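Local coordinates for beta-ketoacyl-[acyl-carrier-protein] synthase FabY (Pseudomonas aeruginosa, PDB 4CW4) that catalyses the condensation of acetyl-CoA with malonyl-ACP, releasing carbon dioxide and CoA, to make the acetoacetyl-ACP primer that starts fatty acid synthesis, at residues Q526-K538 and A545-K557. Numbering follows the deposited sequence. Where two conformers were deposited one is given.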
ATOM      1  N   GLN A 526       2.975 -38.616   1.088  0.55 30.40           N
ATOM      2  CA  GLN A 526       3.966 -39.001   0.095  0.55 31.27           C
ATOM      3  C   GLN A 526       5.020 -39.916   0.716  0.55 31.92           C
ATOM      4  O   GLN A 526       5.487 -39.636   1.820  0.55 31.95           O
ATOM      5  CB  GLN A 526       4.670 -37.724  -0.393  0.55 31.35           C
ATOM      6  CG  GLN A 526       3.825 -36.754  -1.225  0.55 31.49           C
ATOM      7  CD  GLN A 526       2.593 -36.172  -0.520  0.55 30.86           C
ATOM      8  OE1 GLN A 526       2.566 -35.960   0.696  0.55 29.09           O
ATOM      9  NE2 GLN A 526       1.575 -35.883  -1.312  0.55 31.56           N
ATOM     10  N   ASP A 527       5.409 -40.987   0.018  1.00 32.91           N
ATOM     11  CA  ASP A 527       6.458 -41.868   0.511  1.00 35.42           C
ATOM     12  C   ASP A 527       7.756 -41.078   0.608  1.00 35.23           C
ATOM     13  O   ASP A 527       8.450 -41.129   1.626  1.00 37.13           O
ATOM     14  CB  ASP A 527       6.658 -43.089  -0.402  1.00 38.70           C
ATOM     15  CG  ASP A 527       5.601 -44.163  -0.190  1.00 41.38           C
ATOM     16  OD1 ASP A 527       4.740 -43.999   0.703  1.00 41.96           O
ATOM     17  OD2 ASP A 527       5.645 -45.183  -0.911  1.00 43.20           O
ATOM     18  N   LYS A 528       8.077 -40.346  -0.452  1.00 32.58           N
ATOM     19  CA  LYS A 528       9.270 -39.511  -0.465  1.00 30.59           C
ATOM     20  C   LYS A 528       8.896 -38.125   0.080  1.00 26.32           C
ATOM     21  O   LYS A 528       8.063 -37.440  -0.514  1.00 25.33           O
ATOM     22  CB  LYS A 528       9.808 -39.389  -1.891  1.00 32.91           C
ATOM     23  CG  LYS A 528      11.063 -38.538  -2.019  1.00 35.03           C
ATOM     24  CD  LYS A 528      11.486 -38.367  -3.463  1.00 36.80           C
ATOM     25  CE  LYS A 528      12.786 -37.571  -3.533  1.00 38.48           C
ATOM     26  NZ  LYS A 528      13.323 -37.331  -4.918  1.00 39.36           N
ATOM     27  N   PRO A 529       9.494 -37.710   1.218  1.00 24.35           N
ATOM     28  CA  PRO A 529       9.126 -36.417   1.817  1.00 23.00           C
ATOM     29  C   PRO A 529       9.228 -35.262   0.831  1.00 20.51           C
ATOM     30  O   PRO A 529      10.151 -35.204   0.031  1.00 20.30           O
ATOM     31  CB  PRO A 529      10.154 -36.232   2.932  1.00 23.81           C
ATOM     32  CG  PRO A 529      10.623 -37.623   3.262  1.00 25.17           C
ATOM     33  CD  PRO A 529      10.534 -38.414   1.998  1.00 24.80           C
ATOM     34  N   LEU A 530       8.269 -34.350   0.900  1.00 18.39           N
ATOM     35  CA  LEU A 530       8.280 -33.166   0.060  1.00 16.55           C
ATOM     36  C   LEU A 530       9.310 -32.186   0.617  1.00 17.02           C
ATOM     37  O   LEU A 530       9.374 -31.969   1.830  1.00 19.25           O
ATOM     38  CB  LEU A 530       6.880 -32.563   0.009  1.00 16.32           C
ATOM     39  CG  LEU A 530       5.853 -33.397  -0.740  1.00 16.86           C
ATOM     40  CD1 LEU A 530       4.439 -32.984  -0.355  1.00 17.14           C
ATOM     41  CD2 LEU A 530       6.075 -33.296  -2.234  1.00 17.14           C
ATOM     42  N   GLU A 531      10.127 -31.623  -0.271  1.00 15.34           N
ATOM     43  CA  GLU A 531      11.271 -30.799   0.119  1.00 14.94           C
ATOM     44  C   GLU A 531      11.155 -29.362  -0.348  1.00 13.27           C
ATOM     45  O   GLU A 531      11.852 -28.507   0.165  1.00 13.56           O
ATOM     46  CB  GLU A 531      12.584 -31.370  -0.434  1.00 17.13           C
ATOM     47  CG  GLU A 531      12.849 -32.843  -0.102  1.00 20.22           C
ATOM     48  CD  GLU A 531      13.196 -33.104   1.352  1.00 21.88           C
ATOM     49  OE1 GLU A 531      13.052 -32.208   2.206  1.00 22.59           O
ATOM     50  OE2 GLU A 531      13.604 -34.250   1.644  1.00 23.69           O
ATOM     51  N   VAL A 532      10.291 -29.117  -1.329  1.00 12.14           N
ATOM     52  CA  VAL A 532      10.155 -27.796  -1.923  1.00 11.73           C
ATOM     53  C   VAL A 532       8.690 -27.492  -2.162  1.00 11.41           C
ATOM     54  O   VAL A 532       7.968 -28.334  -2.677  1.00 12.41           O
ATOM     55  CB  VAL A 532      10.877 -27.731  -3.267  1.00 12.84           C
ATOM     56  CG1 VAL A 532      10.651 -26.367  -3.973  1.00 13.60           C
ATOM     57  CG2 VAL A 532      12.349 -28.014  -3.078  1.00 14.35           C
ATOM     58  N   CYS A 533       8.264 -26.278  -1.794  1.00 10.11           N
ATOM     59  CA  CYS A 533       6.921 -25.819  -2.120  1.00 11.46           C
ATOM     60  C   CYS A 533       6.974 -24.556  -2.964  1.00 11.56           C
ATOM     61  O   CYS A 533       7.729 -23.616  -2.658  1.00 12.56           O
ATOM     62  CB  CYS A 533       6.113 -25.513  -0.863  1.00 12.01           C
ATOM     63  SG  CYS A 533       4.392 -25.068  -1.224  1.00 13.19           S
ATOM     64  N   PHE A 534       6.160 -24.541  -4.015  1.00 10.72           N
ATOM     65  CA  PHE A 534       5.929 -23.349  -4.814  1.00 10.42           C
ATOM     66  C   PHE A 534       4.603 -22.733  -4.379  1.00  9.71           C
ATOM     67  O   PHE A 534       3.533 -23.347  -4.528  1.00 11.02           O
ATOM     68  CB  PHE A 534       5.889 -23.729  -6.281  1.00 11.24           C
ATOM     69  CG  PHE A 534       7.161 -24.378  -6.747  1.00 10.78           C
ATOM     70  CD1 PHE A 534       8.286 -23.619  -6.958  1.00 11.86           C
ATOM     71  CD2 PHE A 534       7.236 -25.742  -6.938  1.00 10.98           C
ATOM     72  CE1 PHE A 534       9.456 -24.191  -7.370  1.00 11.42           C
ATOM     73  CE2 PHE A 534       8.410 -26.324  -7.341  1.00 11.61           C
ATOM     74  CZ  PHE A 534       9.525 -25.550  -7.558  1.00 11.47           C
ATOM     75  N   ILE A 535       4.686 -21.527  -3.820  1.00  9.57           N
ATOM     76  CA  ILE A 535       3.509 -20.767  -3.406  1.00  9.99           C
ATOM     77  C   ILE A 535       3.069 -19.899  -4.586  1.00  9.96           C
ATOM     78  O   ILE A 535       3.861 -19.081  -5.070  1.00 11.82           O
ATOM     79  CB  ILE A 535       3.831 -19.836  -2.221  1.00 11.46           C
ATOM     80  CG1 ILE A 535       4.515 -20.574  -1.060  1.00 13.88           C
ATOM     81  CG2 ILE A 535       2.567 -19.142  -1.745  1.00 11.87           C
ATOM     82  CD1 ILE A 535       3.751 -21.678  -0.452  1.00 16.31           C
ATOM     83  N   ASN A 536       1.838 -20.081  -5.058  1.00  8.98           N
ATOM     84  CA  ASN A 536       1.359 -19.346  -6.210  1.00  9.27           C
ATOM     85  C   ASN A 536       0.216 -18.397  -5.869  1.00 10.11           C
ATOM     86  O   ASN A 536      -0.710 -18.755  -5.129  1.00 10.15           O
ATOM     87  CB  ASN A 536       0.914 -20.297  -7.320  1.00 11.10           C
ATOM     88  CG  ASN A 536       0.866 -19.596  -8.669  1.00 11.67           C
ATOM     89  OD1 ASN A 536       1.749 -18.785  -8.988  1.00 12.24           O
ATOM     90  ND2 ASN A 536      -0.191 -19.840  -9.435  1.00 13.04           N
ATOM     91  N   SER A 537       0.288 -17.184  -6.394  0.66  7.81           N
ATOM     92  CA  SER A 537      -0.690 -16.157  -6.034  0.66  8.38           C
ATOM     93  C   SER A 537      -0.890 -15.129  -7.130  0.66  9.50           C
ATOM     94  O   SER A 537      -0.026 -14.862  -7.976  0.66  7.52           O
ATOM     95  CB  SER A 537      -0.270 -15.452  -4.747  0.66  9.35           C
ATOM     96  OG  SER A 537      -1.299 -14.658  -4.195  0.66 12.81           O
ATOM     97  N   LYS A 538      -2.060 -14.501  -7.104  0.66 12.80           N
ATOM     98  CA  LYS A 538      -2.383 -13.525  -8.120  0.66 11.77           C
ATOM     99  C   LYS A 538      -3.498 -12.703  -7.581  0.66 20.49           C
ATOM    100  O   LYS A 538      -4.137 -13.025  -6.563  0.66 13.78           O
ATOM    101  CB  LYS A 538      -2.865 -14.184  -9.417  0.66 21.54           C
ATOM    102  CG  LYS A 538      -2.426 -15.625  -9.623  0.66 26.92           C
ATOM    103  CD  LYS A 538      -3.399 -16.398 -10.451  0.66 11.27           C
ATOM    104  CE  LYS A 538      -3.450 -15.934 -11.864  0.66 10.75           C
ATOM    105  NZ  LYS A 538      -3.481 -17.095 -12.796  0.66 13.42           N
ATOM    106  N   ALA A 545       2.503 -13.562  -8.464  1.00  9.98           N
ATOM    107  CA  ALA A 545       3.739 -13.882  -7.762  1.00  9.45           C
ATOM    108  C   ALA A 545       3.830 -15.355  -7.486  1.00  9.82           C
ATOM    109  O   ALA A 545       2.808 -16.011  -7.281  1.00 10.75           O
ATOM    110  CB  ALA A 545       3.860 -13.093  -6.453  1.00 10.42           C
ATOM    111  N   SER A 546       5.067 -15.862  -7.484  1.00  9.98           N
ATOM    112  CA  SER A 546       5.329 -17.225  -7.052  1.00  9.58           C
ATOM    113  C   SER A 546       6.558 -17.245  -6.162  1.00  8.95           C
ATOM    114  O   SER A 546       7.566 -16.598  -6.466  1.00 10.56           O
ATOM    115  CB  SER A 546       5.546 -18.161  -8.244  1.00 10.89           C
ATOM    116  OG  SER A 546       4.462 -18.101  -9.144  1.00 10.21           O
ATOM    117  N   GLY A 547       6.456 -17.950  -5.040  1.00 10.80           N
ATOM    118  CA  GLY A 547       7.553 -18.070  -4.098  1.00 10.21           C
ATOM    119  C   GLY A 547       8.096 -19.479  -3.977  1.00 10.44           C
ATOM    120  O   GLY A 547       7.354 -20.455  -4.159  1.00 11.26           O
ATOM    121  N   VAL A 548       9.374 -19.580  -3.621  1.00 10.66           N
ATOM    122  CA  VAL A 548      10.048 -20.864  -3.432  1.00 10.14           C
ATOM    123  C   VAL A 548      10.406 -21.041  -1.961  1.00 10.54           C
ATOM    124  O   VAL A 548      11.120 -20.220  -1.377  1.00 10.62           O
ATOM    125  CB  VAL A 548      11.334 -20.943  -4.289  1.00 11.21           C
ATOM    126  CG1 VAL A 548      11.999 -22.303  -4.122  1.00 11.83           C
ATOM    127  CG2 VAL A 548      11.014 -20.691  -5.746  1.00 12.29           C
ATOM    128  N   VAL A 549       9.915 -22.126  -1.373  1.00 10.50           N
ATOM    129  CA  VAL A 549      10.179 -22.446   0.023  1.00 11.21           C
ATOM    130  C   VAL A 549      10.839 -23.817   0.094  1.00 11.28           C
ATOM    131  O   VAL A 549      10.354 -24.776  -0.500  1.00 11.82           O
ATOM    132  CB  VAL A 549       8.867 -22.483   0.860  1.00 13.47           C
ATOM    133  CG1 VAL A 549       9.187 -22.533   2.354  1.00 13.46           C
ATOM    134  CG2 VAL A 549       7.957 -21.315   0.524  1.00 16.11           C
ATOM    135  N   LEU A 550      11.954 -23.887   0.810  1.00 11.27           N
ATOM    136  CA  LEU A 550      12.701 -25.122   1.022  1.00 12.69           C
ATOM    137  C   LEU A 550      12.405 -25.673   2.404  1.00 11.82           C
ATOM    138  O   LEU A 550      12.196 -24.913   3.347  1.00 12.11           O
ATOM    139  CB  LEU A 550      14.206 -24.865   0.912  1.00 13.76           C
ATOM    140  CG  LEU A 550      14.693 -24.095  -0.319  1.00 14.55           C
ATOM    141  CD1 LEU A 550      16.216 -23.940  -0.266  1.00 16.14           C
ATOM    142  CD2 LEU A 550      14.242 -24.795  -1.599  1.00 15.17           C
ATOM    143  N   SER A 551      12.394 -27.000   2.530  1.00 11.68           N
ATOM    144  CA  SER A 551      12.136 -27.643   3.803  1.00 12.31           C
ATOM    145  C   SER A 551      13.262 -27.414   4.805  1.00 12.39           C
ATOM    146  O   SER A 551      14.394 -27.090   4.423  1.00 12.93           O
ATOM    147  CB  SER A 551      12.014 -29.166   3.602  1.00 12.85           C
ATOM    148  OG  SER A 551      13.280 -29.689   3.236  1.00 14.02           O
ATOM    149  N   PRO A 552      12.974 -27.677   6.092  1.00 13.04           N
ATOM    150  CA  PRO A 552      14.063 -27.700   7.070  1.00 13.85           C
ATOM    151  C   PRO A 552      15.210 -28.642   6.699  1.00 15.15           C
ATOM    152  O   PRO A 552      16.370 -28.278   6.917  1.00 15.42           O
ATOM    153  CB  PRO A 552      13.368 -28.142   8.348  1.00 14.36           C
ATOM    154  CG  PRO A 552      11.982 -27.633   8.197  1.00 14.31           C
ATOM    155  CD  PRO A 552      11.655 -27.788   6.742  1.00 13.23           C
ATOM    156  N   ARG A 553      14.914 -29.818   6.155  1.00 15.58           N
ATOM    157  CA  ARG A 553      15.989 -30.743   5.818  1.00 17.71           C
ATOM    158  C   ARG A 553      16.944 -30.133   4.803  1.00 16.74           C
ATOM    159  O   ARG A 553      18.159 -30.235   4.956  1.00 17.03           O
ATOM    160  CB  ARG A 553      15.461 -32.059   5.247  1.00 20.07           C
ATOM    161  CG  ARG A 553      16.571 -33.087   5.039  1.00 24.72           C
ATOM    162  CD  ARG A 553      16.048 -34.413   4.510  1.00 29.03           C
ATOM    163  NE  ARG A 553      15.881 -34.364   3.059  1.00 32.69           N
ATOM    164  CZ  ARG A 553      16.883 -34.402   2.188  1.00 34.63           C
ATOM    165  NH1 ARG A 553      18.141 -34.488   2.612  1.00 35.60           N
ATOM    166  NH2 ARG A 553      16.625 -34.347   0.885  1.00 35.02           N
ATOM    167  N   ILE A 554      16.396 -29.525   3.759  1.00 15.56           N
ATOM    168  CA  ILE A 554      17.223 -28.911   2.728  1.00 15.92           C
ATOM    169  C   ILE A 554      18.020 -27.752   3.316  1.00 15.60           C
ATOM    170  O   ILE A 554      19.212 -27.624   3.086  1.00 15.81           O
ATOM    171  CB  ILE A 554      16.373 -28.453   1.531  1.00 16.12           C
ATOM    172  CG1 ILE A 554      15.697 -29.669   0.870  1.00 18.73           C
ATOM    173  CG2 ILE A 554      17.202 -27.631   0.530  1.00 17.22           C
ATOM    174  CD1 ILE A 554      16.622 -30.640   0.195  1.00 21.21           C
ATOM    175  N   ALA A 555      17.350 -26.910   4.087  1.00 14.46           N
ATOM    176  CA  ALA A 555      17.994 -25.752   4.681  1.00 13.39           C
ATOM    177  C   ALA A 555      19.128 -26.181   5.617  1.00 13.68           C
ATOM    178  O   ALA A 555      20.202 -25.587   5.602  1.00 14.58           O
ATOM    179  CB  ALA A 555      16.962 -24.913   5.432  1.00 13.01           C
ATOM    180  N   GLU A 556      18.908 -27.223   6.414  1.00 14.26           N
ATOM    181  CA  GLU A 556      19.948 -27.718   7.298  1.00 15.60           C
ATOM    182  C   GLU A 556      21.140 -28.270   6.538  1.00 16.19           C
ATOM    183  O   GLU A 556      22.275 -28.025   6.924  1.00 16.98           O
ATOM    184  CB  GLU A 556      19.385 -28.772   8.244  1.00 16.31           C
ATOM    185  CG  GLU A 556      18.545 -28.138   9.353  1.00 18.12           C
ATOM    186  CD  GLU A 556      18.092 -29.116  10.402  1.00 20.60           C
ATOM    187  OE1 GLU A 556      18.466 -30.314  10.340  1.00 22.56           O
ATOM    188  OE2 GLU A 556      17.337 -28.678  11.295  1.00 21.14           O
ATOM    189  N   LYS A 557      20.900 -29.003   5.459  1.00 16.24           N
ATOM    190  CA  LYS A 557      22.010 -29.472   4.624  1.00 17.42           C
ATOM    191  C   LYS A 557      22.835 -28.272   4.139  1.00 16.43           C
ATOM    192  O   LYS A 557      24.055 -28.290   4.161  1.00 17.04           O
ATOM    193  CB  LYS A 557      21.497 -30.215   3.395  1.00 21.53           C
ATOM    194  CG  LYS A 557      21.080 -31.647   3.619  1.00 26.57           C
ATOM    195  CD  LYS A 557      20.638 -32.317   2.306  1.00 30.43           C
ATOM    196  CE  LYS A 557      21.715 -32.219   1.222  1.00 33.02           C
ATOM    197  NZ  LYS A 557      21.400 -33.031   0.008  1.00 35.29           N
TER
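The antiparallel beta hairpin of strands 532-539 and 543-550, in the C-terminal half of the thiolase-like ketosynthase fold, is held through Cys533, Ile535 and Ser537, hydrogen-bonded pairs with Val549, Gly547 and Ala545. Helix 482-496 packs against the face where Ile535 CG1 meets Val549 CG2 at 3.9 Å; Gly547 has no side chain to add there. On the other face, under helix 409-425, Phe534 CE1 lies 4.2 Å from Val548 CG2, the two side chains running alongside, and Val532 CG1 sits over the Phe534 ring, offset toward the rim. Further along, Ser546 OG donates to Asn536 OD1 (2.8 Å), which Asn410 ND2 also reaches, while Glu450 OE2 accepts from Asn536 ND2; the buried amide is thus held at both ends. Ser537, next in the strand, comes close to Cys286 and His439, the likely catalytic residues. At the opposite end Glu531 joins the strand to the start of the helix. A bend at chi2 (-71°) turns its carboxylate toward the helix start, where Glu531 OE1 accepts from the N-cap hydroxyl Ser551 OG (2.7 Å), which in turn accepts from Ile554 N, the capping bond. Glu531 OE2 makes a salt bridge to Arg553: NE lies 2.7 Å away, approaching from above the carboxylate plane, whereas OE2 stays within the guanidinium plane.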